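Local coordinates for protein putative glucoamylase (Bacteroides caccae ATCC 43185, PDB 4QT9) that is a putative glucoamylase of alpha/alpha toroid fold, probably a glycoside hydrolase that releases glucose from non-reducing ends of glucan chains, at residues A47-V56 against Y386-D394; Q59-S67 against P113-K124. All coordinates share one frame; numbering follows the deposited sequence.

Contact 1: A47-V56 against Y386-D394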
loop_
_atom_site.group_PDB
_atom_site.type_symbol
_atom_site.label_atom_id
_atom_site.label_comp_id
_atom_site.label_asym_id
_atom_site.label_seq_id
_atom_site.Cartn_x
_atom_site.Cartn_y
_atom_site.Cartn_z
ATOM N N ALA A 47 -4.173 -8.009 -9.634
ATOM C CA ALA A 47 -4.075 -6.634 -10.037
ATOM C C ALA A 47 -2.931 -6.393 -11.012
ATOM O O ALA A 47 -1.766 -6.631 -10.664
ATOM C CB ALA A 47 -3.875 -5.760 -8.795
ATOM N N PRO A 48 -3.227 -5.871 -12.216
ATOM C CA PRO A 48 -2.125 -5.476 -13.115
ATOM C C PRO A 48 -1.438 -4.235 -12.542
ATOM O O PRO A 48 -2.089 -3.464 -11.839
ATOM C CB PRO A 48 -2.837 -5.157 -14.447
ATOM C CG PRO A 48 -4.223 -4.777 -14.057
ATOM C CD PRO A 48 -4.555 -5.493 -12.761
ATOM N N GLU A 49 -0.142 -4.034 -12.836
ATOM C CA GLU A 49 0.603 -2.865 -12.377
ATOM C C GLU A 49 -0.191 -1.581 -12.740
ATOM O O GLU A 49 -0.393 -0.713 -11.891
ATOM C CB GLU A 49 2.014 -2.856 -13.022
ATOM C CG GLU A 49 2.859 -1.621 -12.712
ATOM C CD GLU A 49 3.194 -1.401 -11.246
ATOM O OE1 GLU A 49 3.682 -2.347 -10.585
ATOM O OE2 GLU A 49 2.985 -0.267 -10.761
ATOM N N ARG A 50 -0.692 -1.522 -13.987
ATOM C CA ARG A 50 -1.411 -0.390 -14.549
ATOM C C ARG A 50 -2.610 -0.804 -15.421
ATOM O O ARG A 50 -2.655 -1.922 -15.960
ATOM C CB ARG A 50 -0.441 0.467 -15.396
ATOM C CG ARG A 50 0.002 -0.134 -16.744
ATOM C CD ARG A 50 1.273 0.515 -17.249
ATOM N NE ARG A 50 2.467 -0.119 -16.674
ATOM C CZ ARG A 50 3.356 0.460 -15.870
ATOM N NH1 ARG A 50 3.197 1.727 -15.485
ATOM N NH2 ARG A 50 4.412 -0.217 -15.448
ATOM N N TYR A 51 -3.552 0.136 -15.589
ATOM C CA TYR A 51 -4.717 0.007 -16.458
ATOM C C TYR A 51 -4.873 1.312 -17.229
ATOM O O TYR A 51 -5.024 2.374 -16.619
ATOM C CB TYR A 51 -5.996 -0.344 -15.673
ATOM C CG TYR A 51 -7.139 -0.728 -16.586
ATOM C CD1 TYR A 51 -7.924 0.245 -17.200
ATOM C CD2 TYR A 51 -7.405 -2.058 -16.875
ATOM C CE1 TYR A 51 -8.921 -0.098 -18.105
ATOM C CE2 TYR A 51 -8.405 -2.417 -17.772
ATOM C CZ TYR A 51 -9.172 -1.435 -18.378
ATOM O OH TYR A 51 -10.190 -1.796 -19.235
ATOM N N HIS A 52 -4.758 1.242 -18.549
ATOM C CA HIS A 52 -4.863 2.425 -19.416
ATOM C C HIS A 52 -6.154 2.352 -20.215
ATOM O O HIS A 52 -6.310 1.460 -21.053
ATOM C CB HIS A 52 -3.620 2.574 -20.338
ATOM C CG HIS A 52 -2.324 2.796 -19.584
ATOM N ND1 HIS A 52 -1.114 2.909 -20.248
ATOM C CD2 HIS A 52 -2.098 2.958 -18.259
ATOM C CE1 HIS A 52 -0.209 3.150 -19.317
ATOM N NE2 HIS A 52 -0.755 3.201 -18.105
ATOM N N VAL A 53 -7.101 3.281 -19.940
ATOM C CA VAL A 53 -8.406 3.335 -20.626
ATOM C C VAL A 53 -8.193 3.474 -22.157
ATOM O O VAL A 53 -8.956 2.906 -22.922
ATOM C CB VAL A 53 -9.292 4.486 -20.059
ATOM C CG1 VAL A 53 -10.598 4.639 -20.844
ATOM C CG2 VAL A 53 -9.576 4.292 -18.568
ATOM N N ASP A 54 -7.117 4.173 -22.577
ATOM C CA ASP A 54 -6.751 4.430 -23.981
ATOM C C ASP A 54 -6.257 3.181 -24.719
ATOM O O ASP A 54 -6.217 3.202 -25.945
ATOM C CB ASP A 54 -5.680 5.557 -24.076
ATOM C CG ASP A 54 -4.502 5.417 -23.114
ATOM O OD1 ASP A 54 -4.688 5.682 -21.892
ATOM O OD2 ASP A 54 -3.383 5.116 -23.588
ATOM N N GLY A 55 -5.876 2.125 -23.980
ATOM C CA GLY A 55 -5.395 0.862 -24.534
ATOM C C GLY A 55 -3.949 0.883 -24.996
ATOM O O GLY A 55 -3.473 -0.097 -25.580
ATOM N N VAL A 56 -3.238 1.991 -24.729
ATOM C CA VAL A 56 -1.847 2.178 -25.144
ATOM C C VAL A 56 -0.921 1.948 -23.942
ATOM O O VAL A 56 -0.960 2.698 -22.956
ATOM C CB VAL A 56 -1.576 3.558 -25.816
ATOM C CG1 VAL A 56 -0.234 3.557 -26.543
ATOM C CG2 VAL A 56 -2.701 3.951 -26.776
ATOM N N TYR A 386 -4.734 15.351 -18.152
ATOM C CA TYR A 386 -5.734 14.496 -17.478
ATOM C C TYR A 386 -5.675 13.044 -18.021
ATOM O O TYR A 386 -6.575 12.614 -18.747
ATOM C CB TYR A 386 -7.144 15.105 -17.628
ATOM C CG TYR A 386 -7.271 16.479 -17.001
ATOM C CD1 TYR A 386 -7.519 16.624 -15.641
ATOM C CD2 TYR A 386 -7.186 17.637 -17.778
ATOM C CE1 TYR A 386 -7.611 17.888 -15.049
ATOM C CE2 TYR A 386 -7.296 18.912 -17.200
ATOM C CZ TYR A 386 -7.519 19.027 -15.835
ATOM O OH TYR A 386 -7.669 20.253 -15.240
ATOM N N PRO A 387 -4.613 12.276 -17.671
ATOM C CA PRO A 387 -4.501 10.907 -18.191
ATOM C C PRO A 387 -5.612 9.982 -17.699
ATOM O O PRO A 387 -5.997 10.009 -16.538
ATOM C CB PRO A 387 -3.130 10.434 -17.683
ATOM C CG PRO A 387 -2.878 11.266 -16.467
ATOM C CD PRO A 387 -3.459 12.614 -16.812
ATOM N N GLN A 388 -6.128 9.175 -18.593
ATOM C CA GLN A 388 -7.173 8.233 -18.246
ATOM C C GLN A 388 -6.473 6.916 -17.919
ATOM O O GLN A 388 -6.593 5.921 -18.637
ATOM C CB GLN A 388 -8.203 8.151 -19.380
ATOM C CG GLN A 388 -8.770 9.538 -19.722
ATOM C CD GLN A 388 -10.073 9.469 -20.452
ATOM O OE1 GLN A 388 -10.314 8.574 -21.273
ATOM N NE2 GLN A 388 -10.924 10.464 -20.213
ATOM N N ARG A 389 -5.646 6.958 -16.837
ATOM C CA ARG A 389 -4.794 5.844 -16.419
ATOM C C ARG A 389 -4.884 5.610 -14.937
ATOM O O ARG A 389 -5.125 6.534 -14.154
ATOM C CB ARG A 389 -3.323 6.099 -16.831
ATOM C CG ARG A 389 -3.151 6.139 -18.365
ATOM C CD ARG A 389 -1.817 6.653 -18.835
ATOM N NE ARG A 389 -1.671 6.410 -20.270
ATOM C CZ ARG A 389 -0.524 6.455 -20.943
ATOM N NH1 ARG A 389 0.608 6.775 -20.324
ATOM N NH2 ARG A 389 -0.497 6.179 -22.241
ATOM N N TYR A 390 -4.740 4.339 -14.569
ATOM C CA TYR A 390 -4.743 3.862 -13.196
ATOM C C TYR A 390 -3.517 3.059 -12.875
ATOM O O TYR A 390 -2.935 2.442 -13.768
ATOM C CB TYR A 390 -5.940 2.954 -12.947
ATOM C CG TYR A 390 -7.280 3.599 -13.191
ATOM C CD1 TYR A 390 -7.868 4.417 -12.226
ATOM C CD2 TYR A 390 -7.991 3.348 -14.357
ATOM C CE1 TYR A 390 -9.127 4.973 -12.424
ATOM C CE2 TYR A 390 -9.253 3.904 -14.566
ATOM C CZ TYR A 390 -9.823 4.703 -13.586
ATOM O OH TYR A 390 -11.079 5.220 -13.752
ATOM N N LEU A 391 -3.159 3.020 -11.573
ATOM C CA LEU A 391 -2.117 2.165 -11.002
ATOM C C LEU A 391 -2.713 1.445 -9.823
ATOM O O LEU A 391 -3.322 2.104 -8.967
ATOM C CB LEU A 391 -0.862 2.951 -10.549
ATOM C CG LEU A 391 -0.040 3.643 -11.623
ATOM C CD1 LEU A 391 0.982 4.551 -10.971
ATOM C CD2 LEU A 391 0.660 2.617 -12.522
ATOM N N ALA A 392 -2.528 0.116 -9.745
ATOM C CA ALA A 392 -2.994 -0.704 -8.621
ATOM C C ALA A 392 -2.593 -0.126 -7.259
ATOM O O ALA A 392 -3.441 -0.056 -6.370
ATOM C CB ALA A 392 -2.452 -2.144 -8.744
ATOM N N ILE A 393 -1.331 0.308 -7.102
ATOM C CA ILE A 393 -0.810 0.843 -5.816
ATOM C C ILE A 393 -1.441 2.200 -5.434
ATOM O O ILE A 393 -1.321 2.620 -4.290
ATOM C CB ILE A 393 0.750 0.903 -5.760
ATOM C CG1 ILE A 393 1.366 1.823 -6.837
ATOM C CG2 ILE A 393 1.374 -0.522 -5.781
ATOM C CD1 ILE A 393 2.919 1.982 -6.713
ATOM N N ASP A 394 -2.079 2.897 -6.369
ATOM C CA ASP A 394 -2.721 4.156 -6.016
ATOM C C ASP A 394 -4.235 3.914 -5.777
ATOM O O ASP A 394 -4.782 4.463 -4.828
ATOM C CB ASP A 394 -2.414 5.265 -7.051
ATOM C CG ASP A 394 -0.926 5.702 -7.057
ATOM O OD1 ASP A 394 -0.196 5.353 -6.115
ATOM O OD2 ASP A 394 -0.493 6.373 -8.020
HETATM O O HOH W 1 0.749 -0.312 -9.434
HETATM O O HOH W 2 -4.789 8.940 -21.413
#

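Contact 2: Q59-S67 against P113-K124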
loop_
_atom_site.group_PDB
_atom_site.type_symbol
_atom_site.label_atom_id
_atom_site.label_comp_id
_atom_site.label_asym_id
_atom_site.label_seq_id
_atom_site.Cartn_x
_atom_site.Cartn_y
_atom_site.Cartn_z
ATOM N N GLN A 59 5.151 0.009 -22.212
ATOM C CA GLN A 59 5.968 -1.155 -21.888
ATOM C C GLN A 59 5.302 -2.468 -22.356
ATOM O O GLN A 59 5.859 -3.549 -22.128
ATOM C CB GLN A 59 6.265 -1.199 -20.384
ATOM C CG GLN A 59 7.166 -0.064 -19.888
ATOM C CD GLN A 59 7.770 -0.393 -18.545
ATOM O OE1 GLN A 59 8.985 -0.582 -18.407
ATOM N NE2 GLN A 59 6.930 -0.505 -17.526
ATOM N N ASN A 60 4.129 -2.371 -23.039
ATOM C CA ASN A 60 3.347 -3.505 -23.556
ATOM C C ASN A 60 3.168 -4.551 -22.431
ATOM O O ASN A 60 3.417 -5.755 -22.609
ATOM C CB ASN A 60 4.035 -4.085 -24.798
ATOM C CG ASN A 60 3.221 -5.081 -25.591
ATOM O OD1 ASN A 60 2.008 -5.244 -25.403
ATOM N ND2 ASN A 60 3.883 -5.781 -26.496
ATOM N N ASP A 61 2.728 -4.067 -21.255
ATOM C CA ASP A 61 2.660 -4.866 -20.029
ATOM C C ASP A 61 1.274 -4.914 -19.385
ATOM O O ASP A 61 1.180 -4.984 -18.156
ATOM C CB ASP A 61 3.668 -4.264 -19.023
ATOM C CG ASP A 61 3.383 -2.826 -18.566
ATOM O OD1 ASP A 61 2.728 -2.057 -19.339
ATOM O OD2 ASP A 61 3.798 -2.468 -17.438
ATOM N N ALA A 62 0.206 -4.903 -20.187
ATOM C CA ALA A 62 -1.174 -4.983 -19.679
ATOM C C ALA A 62 -1.394 -6.208 -18.767
ATOM O O ALA A 62 -2.191 -6.114 -17.835
ATOM C CB ALA A 62 -2.159 -5.038 -20.839
ATOM N N ASN A 63 -0.677 -7.331 -19.026
ATOM C CA ASN A 63 -0.818 -8.597 -18.313
ATOM C C ASN A 63 0.176 -8.767 -17.146
ATOM O O ASN A 63 0.199 -9.835 -16.518
ATOM C CB ASN A 63 -0.644 -9.761 -19.290
ATOM C CG ASN A 63 0.749 -9.922 -19.863
ATOM O OD1 ASN A 63 1.547 -8.976 -19.982
ATOM N ND2 ASN A 63 1.042 -11.129 -20.296
ATOM N N VAL A 64 1.016 -7.746 -16.890
ATOM C CA VAL A 64 2.003 -7.773 -15.815
ATOM C C VAL A 64 1.304 -7.399 -14.511
ATOM O O VAL A 64 0.767 -6.299 -14.387
ATOM C CB VAL A 64 3.236 -6.890 -16.116
ATOM C CG1 VAL A 64 4.096 -6.687 -14.874
ATOM C CG2 VAL A 64 4.063 -7.486 -17.258
ATOM N N VAL A 65 1.306 -8.345 -13.547
ATOM C CA VAL A 65 0.677 -8.203 -12.234
ATOM C C VAL A 65 1.725 -7.824 -11.183
ATOM O O VAL A 65 2.860 -8.298 -11.213
ATOM C CB VAL A 65 -0.145 -9.458 -11.785
ATOM C CG1 VAL A 65 -1.385 -9.661 -12.662
ATOM C CG2 VAL A 65 0.701 -10.715 -11.792
ATOM N N THR A 66 1.315 -6.979 -10.249
ATOM C CA THR A 66 2.180 -6.478 -9.180
ATOM C C THR A 66 1.818 -7.205 -7.873
ATOM O O THR A 66 0.646 -7.330 -7.557
ATOM C CB THR A 66 2.086 -4.931 -9.108
ATOM O OG1 THR A 66 2.892 -4.463 -8.030
ATOM C CG2 THR A 66 0.654 -4.403 -8.963
ATOM N N SER A 67 2.810 -7.689 -7.137
ATOM C CA SER A 67 2.567 -8.385 -5.884
ATOM C C SER A 67 2.029 -7.442 -4.797
ATOM O O SER A 67 0.995 -7.750 -4.202
ATOM C CB SER A 67 3.833 -9.102 -5.412
ATOM O OG SER A 67 4.947 -8.224 -5.414
ATOM N N PRO A 113 8.342 -11.799 -6.167
ATOM C CA PRO A 113 9.004 -10.682 -6.873
ATOM C C PRO A 113 8.086 -9.466 -6.955
ATOM O O PRO A 113 6.888 -9.594 -6.674
ATOM C CB PRO A 113 9.213 -11.246 -8.277
ATOM C CG PRO A 113 8.053 -12.174 -8.473
ATOM C CD PRO A 113 7.850 -12.819 -7.130
ATOM N N HIS A 114 8.614 -8.311 -7.406
ATOM C CA HIS A 114 7.780 -7.118 -7.640
ATOM C C HIS A 114 6.679 -7.413 -8.678
ATOM O O HIS A 114 5.509 -7.114 -8.458
ATOM C CB HIS A 114 8.631 -5.950 -8.149
ATOM C CG HIS A 114 7.941 -4.618 -8.098
ATOM N ND1 HIS A 114 8.564 -3.527 -7.558
ATOM C CD2 HIS A 114 6.704 -4.256 -8.503
ATOM C CE1 HIS A 114 7.698 -2.532 -7.637
ATOM N NE2 HIS A 114 6.565 -2.924 -8.202
ATOM N N TRP A 115 7.064 -8.051 -9.782
ATOM C CA TRP A 115 6.162 -8.369 -10.895
ATOM C C TRP A 115 6.243 -9.800 -11.387
ATOM O O TRP A 115 7.315 -10.392 -11.380
ATOM C CB TRP A 115 6.557 -7.517 -12.115
ATOM C CG TRP A 115 6.287 -6.044 -12.066
ATOM C CD1 TRP A 115 5.260 -5.417 -11.421
ATOM C CD2 TRP A 115 6.924 -5.046 -12.876
ATOM N NE1 TRP A 115 5.256 -4.075 -11.728
ATOM C CE2 TRP A 115 6.262 -3.819 -12.630
ATOM C CE3 TRP A 115 7.991 -5.069 -13.800
ATOM C CZ2 TRP A 115 6.642 -2.619 -13.259
ATOM C CZ3 TRP A 115 8.339 -3.890 -14.456
ATOM C CH2 TRP A 115 7.675 -2.683 -14.178
ATOM N N TRP A 116 5.128 -10.294 -11.927
ATOM C CA TRP A 116 5.010 -11.504 -12.740
ATOM C C TRP A 116 4.217 -11.197 -13.983
ATOM O O TRP A 116 3.415 -10.259 -14.011
ATOM C CB TRP A 116 4.278 -12.689 -12.067
ATOM C CG TRP A 116 4.591 -13.055 -10.662
ATOM C CD1 TRP A 116 5.439 -14.040 -10.246
ATOM C CD2 TRP A 116 3.851 -12.647 -9.506
ATOM N NE1 TRP A 116 5.349 -14.197 -8.881
ATOM C CE2 TRP A 116 4.362 -13.369 -8.404
ATOM C CE3 TRP A 116 2.854 -11.678 -9.277
ATOM C CZ2 TRP A 116 3.875 -13.192 -7.109
ATOM C CZ3 TRP A 116 2.387 -11.495 -7.988
ATOM C CH2 TRP A 116 2.881 -12.264 -6.926
ATOM N N TYR A 117 4.329 -12.074 -14.960
ATOM C CA TYR A 117 3.438 -12.133 -16.105
ATOM C C TYR A 117 2.278 -12.948 -15.567
ATOM O O TYR A 117 2.507 -14.060 -15.080
ATOM C CB TYR A 117 4.131 -12.777 -17.314
ATOM C CG TYR A 117 5.335 -12.002 -17.801
ATOM C CD1 TYR A 117 5.186 -10.895 -18.632
ATOM C CD2 TYR A 117 6.627 -12.422 -17.496
ATOM C CE1 TYR A 117 6.293 -10.191 -19.108
ATOM C CE2 TYR A 117 7.743 -11.733 -17.971
ATOM C CZ TYR A 117 7.572 -10.618 -18.778
ATOM O OH TYR A 117 8.676 -9.946 -19.259
ATOM N N GLY A 118 1.093 -12.339 -15.513
ATOM C CA GLY A 118 -0.111 -12.933 -14.929
ATOM C C GLY A 118 -0.605 -14.225 -15.552
ATOM O O GLY A 118 -1.283 -15.016 -14.887
ATOM N N ASP A 119 -0.244 -14.465 -16.814
ATOM C CA ASP A 119 -0.660 -15.665 -17.535
ATOM C C ASP A 119 0.255 -16.864 -17.279
ATOM O O ASP A 119 -0.209 -17.991 -17.455
ATOM C CB ASP A 119 -0.775 -15.409 -19.054
ATOM C CG ASP A 119 0.352 -14.622 -19.713
ATOM O OD1 ASP A 119 1.424 -14.463 -19.085
ATOM O OD2 ASP A 119 0.162 -14.168 -20.862
ATOM N N THR A 120 1.534 -16.649 -16.906
ATOM C CA THR A 120 2.492 -17.748 -16.679
ATOM C C THR A 120 3.002 -17.822 -15.231
ATOM O O THR A 120 3.446 -18.884 -14.801
ATOM C CB THR A 120 3.696 -17.658 -17.640
ATOM O OG1 THR A 120 4.399 -16.454 -17.376
ATOM C CG2 THR A 120 3.295 -17.693 -19.123
ATOM N N GLY A 121 2.958 -16.705 -14.504
ATOM C CA GLY A 121 3.460 -16.654 -13.135
ATOM C C GLY A 121 4.972 -16.567 -13.068
ATOM O O GLY A 121 5.566 -16.715 -12.000
ATOM N N LYS A 122 5.606 -16.298 -14.213
ATOM C CA LYS A 122 7.050 -16.111 -14.296
ATOM C C LYS A 122 7.410 -14.676 -13.917
ATOM O O LYS A 122 6.686 -13.746 -14.265
ATOM C CB LYS A 122 7.557 -16.448 -15.712
ATOM C CG LYS A 122 7.339 -17.917 -16.117
ATOM C CD LYS A 122 8.347 -18.879 -15.482
ATOM C CE LYS A 122 8.253 -20.250 -16.123
ATOM N NZ LYS A 122 8.976 -21.282 -15.341
ATOM N N VAL A 123 8.505 -14.491 -13.173
ATOM C CA VAL A 123 8.975 -13.169 -12.769
ATOM C C VAL A 123 9.233 -12.249 -13.990
ATOM O O VAL A 123 9.689 -12.695 -15.042
ATOM C CB VAL A 123 10.253 -13.258 -11.859
ATOM C CG1 VAL A 123 11.383 -14.038 -12.526
ATOM C CG2 VAL A 123 10.752 -11.868 -11.428
ATOM N N LYS A 124 8.924 -10.966 -13.829
ATOM C CA LYS A 124 9.301 -9.960 -14.788
ATOM C C LYS A 124 10.253 -9.049 -14.031
ATOM O O LYS A 124 9.838 -8.418 -13.046
ATOM C CB LYS A 124 8.135 -9.205 -15.452
ATOM C CG LYS A 124 8.697 -8.100 -16.356
ATOM C CD LYS A 124 7.658 -7.187 -16.994
ATOM C CE LYS A 124 8.313 -6.159 -17.883
ATOM N NZ LYS A 124 7.319 -5.221 -18.482
HETATM O O HOH W 3 5.721 -4.033 -16.481
#

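Contact 1: A47-V56 against Y386-D394
Arg389 lays its guanidinium flat on the imidazole of His52, the two planes 6° apart and their centres 4.0 Å from each other. Its chain is extended from CG to NE, which carries Arg389 CD over the ring face, 3.7 Å from the His52 centroid in a CH-pi contact. The imidazole is fixed in rotation by its nitrogens: His52 ND1 gives a nearly straight bond of 2.7 Å to Val56 O, in the ring plane, while NE2 is hydrogen-bonded to Tyr320 OH. At the guanidinium edge, Asp54 OD2 forms a long, weak salt bridge to Arg389 NH2 at 3.4 Å. His52 and Arg389 are a non-hydrogen-bonded pair of a two-stranded antiparallel sheet, 50-52 against 389-391, while Asp54 comes from the type I turn running from His52, the last strand residue, to Gly55. On the face of Tyr51 and Tyr390, the hydrogen-bonded pair, Val53 CG2 meets Tyr390 CE2 at 4.0 Å. On the face carrying the stack, Arg50 and Leu391 run side by side, with Arg50 CB 3.8 Å from Leu391 CD2. Entering helix 392-406, Ala392 N donates to Glu49 O (3.1 Å); a water links that oxygen and Glu49 OE2 to Ile393 N, and OE1 is hydrogen-bonded to Trp115 NE1.

Contact 2: Q59-S67 against P113-K124
Val64 presses CG1 onto the indole of Trp115, 3.8 Å from the centroid of the five-membered ring and 18° off its normal. With CG1 anti to the backbone N (chi1 167°), the other methyl, CG2, is left to fill the angle between Tyr117 CD1 and the Lys124 chain, whose CD lies 3.6 Å from Val64 CG2. Lys124 is fully extended, its CB over a face of the Tyr117 ring, and its NZ shares a water with Asp61 OD2, itself salt-bridged to Arg50. A smaller residue such as alanine in place of Trp115 would probably leave Val64 CG1 without the surface it rests on and deprive Glu49 of its indole N-H partner. On the opposite face of this antiparallel pairing, Val65 CG2 abuts the rim of the Trp116 ring, 3.4 Å from CE3, while Ser67 CB sits 3.6 Å from Trp116 CH2. Gly118 fits close to Asn63, where a CB would clash with Asn63 O; its N bonds that oxygen at 2.8 Å. Ser67 OG donates to Pro113 O at 2.7 Å. Strand 115-117 is the middle one of three, between 64-66 and the short, weakly bonded 123-124. Helix 67-83 begins directly after the first strand, and helix 88-104 packs on the Val65 and Trp116 side through Phe101 and Leu102.

Overall arrangement
Contacts 1 and 2 have centres about 15 Å apart and meet through the neighbouring side chains of Glu49 and Arg50, at the start of strand 50-52. Arg50 NE forms a salt bridge with Asp61 OD2 at 2.8 Å, and Glu49 OE1 lies 2.6 Å from Trp115 NE1, a probable hydrogen bond. Backbone bonds of Ala47 with Thr66 and Glu49 with Val64 also join the two pieces of chain. Both segments of contact 2 fall, in sequence, within the 330-residue separation that contact 1 spans, so contact 1 brings a late part of the alpha/alpha toroid beside an early one. An acetate, probably from the crystallisation liquor, lies about 5 Å from the His114 side chain; by itself it does not establish a substrate site.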